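Local coordinates for epimerase (Methylomonas sp. DH-1, PDB 7CJ7), which catalyses the reversible C3 epimerization of ketoses, with L-ribulose as its preferred substrate and manganese as cofactor, and works as a homodimer of TIM barrels, at residues Val78-Asp82 with Pro83-Ala87. Residues are numbered along the deposited sequence; the frame is centred on the assembly and turned at random.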
# COMPACT_ATOMS: atom_id res chain seq x y z
N VAL A 78 11.64 13.61 12.45
CA VAL A 78 12.85 13.41 13.30
C VAL A 78 13.95 12.64 12.55
O VAL A 78 15.05 12.54 13.13
CB VAL A 78 12.52 12.72 14.63
CG1 VAL A 78 11.72 13.65 15.54
CG2 VAL A 78 11.83 11.37 14.44
N THR A 79 13.69 12.17 11.32
CA THR A 79 14.72 11.55 10.44
C THR A 79 15.47 12.64 9.65
O THR A 79 16.54 12.33 9.08
CB THR A 79 14.13 10.55 9.44
OG1 THR A 79 13.34 11.25 8.47
CG2 THR A 79 13.30 9.48 10.12
N SER A 80 14.93 13.86 9.60
CA SER A 80 15.48 14.96 8.78
C SER A 80 16.95 15.24 9.10
O SER A 80 17.33 15.22 10.29
CB SER A 80 14.67 16.21 8.95
OG SER A 80 15.13 17.21 8.06
N THR A 81 17.74 15.58 8.08
CA THR A 81 19.14 16.07 8.24
C THR A 81 19.12 17.58 8.50
O THR A 81 20.19 18.17 8.61
CB THR A 81 20.02 15.66 7.05
OG1 THR A 81 19.46 16.20 5.85
CG2 THR A 81 20.14 14.15 6.92
N ASP A 82 17.93 18.17 8.64
CA ASP A 82 17.72 19.58 9.07
C ASP A 82 17.48 19.57 10.58
O ASP A 82 16.41 19.17 11.03
CB ASP A 82 16.56 20.24 8.32
CG ASP A 82 16.35 21.71 8.67
OD1 ASP A 82 17.00 22.18 9.64
OD2 ASP A 82 15.56 22.39 7.97
N PRO A 83 18.47 19.98 11.41
CA PRO A 83 18.34 19.92 12.86
C PRO A 83 17.13 20.70 13.41
O PRO A 83 16.62 20.33 14.44
CB PRO A 83 19.64 20.55 13.37
CG PRO A 83 20.62 20.40 12.23
CD PRO A 83 19.78 20.48 10.97
N ALA A 84 16.70 21.76 12.71
CA ALA A 84 15.55 22.59 13.14
C ALA A 84 14.26 21.76 13.04
O ALA A 84 13.38 21.87 13.91
CB ALA A 84 15.47 23.85 12.33
N ILE A 85 14.16 20.93 12.01
CA ILE A 85 12.98 20.05 11.78
C ILE A 85 13.00 18.95 12.85
O ILE A 85 11.95 18.70 13.47
CB ILE A 85 12.98 19.51 10.34
CG1 ILE A 85 12.71 20.64 9.33
CG2 ILE A 85 11.99 18.36 10.20
CD1 ILE A 85 12.68 20.20 7.89
N VAL A 86 14.15 18.36 13.13
CA VAL A 86 14.26 17.33 14.21
C VAL A 86 13.80 17.95 15.54
O VAL A 86 13.01 17.30 16.26
CB VAL A 86 15.67 16.73 14.30
CG1 VAL A 86 15.79 15.79 15.49
CG2 VAL A 86 16.07 16.02 13.01
N ALA A 87 14.25 19.17 15.85
CA ALA A 87 13.90 19.88 17.10
C ALA A 87 12.37 20.06 17.19
O ALA A 87 11.83 19.84 18.29
CB ALA A 87 14.61 21.20 17.18
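Asp-82 is the N-cap of helix 83-102: its side chain caps Ala-84 N, and its carbonyl starts the helical bonding. OD1 of Asp-82 accepts from Ala-84 N at 3.1 Å, the donor lying well above the carboxylate plane; CG anti to the backbone N (chi1 -177°) carries the carboxylate back over the first helical turn. Asp-82 O takes the first i+4 helical bond, a nearly straight one from Val-86 N at 3.2 Å (165° at the hydrogen), and a weaker, bent one from Ile-85 N. Two residues before the cap, Ser-80 OG accepts from Asp-82 N at 3.0 Å, an ST turn. Around these bonds the aliphatic side chains of Ile-85 and Val-86 pack largely against oxygen atoms. Ile-85 extends across Asp-82 at about a right angle, its CG1 and CD1 each 3.6 Å from Asp-82 OD2, while its CG2 branch lies 3.7 Å from Ser-80 CB. Val-86 turns CG2 into the curve of the loop, close to the carbonyl oxygens of Ser-80 and Val-78. The contact is at the surface, away from the sugar and metal sites, where the loop after barrel strand 65-72 turns into helix 83-102. Helix 125-143 packs against it: Ala-134 touches Val-78, Arg-137 touches Val-86, and Asn-127 donates to Thr-79 O.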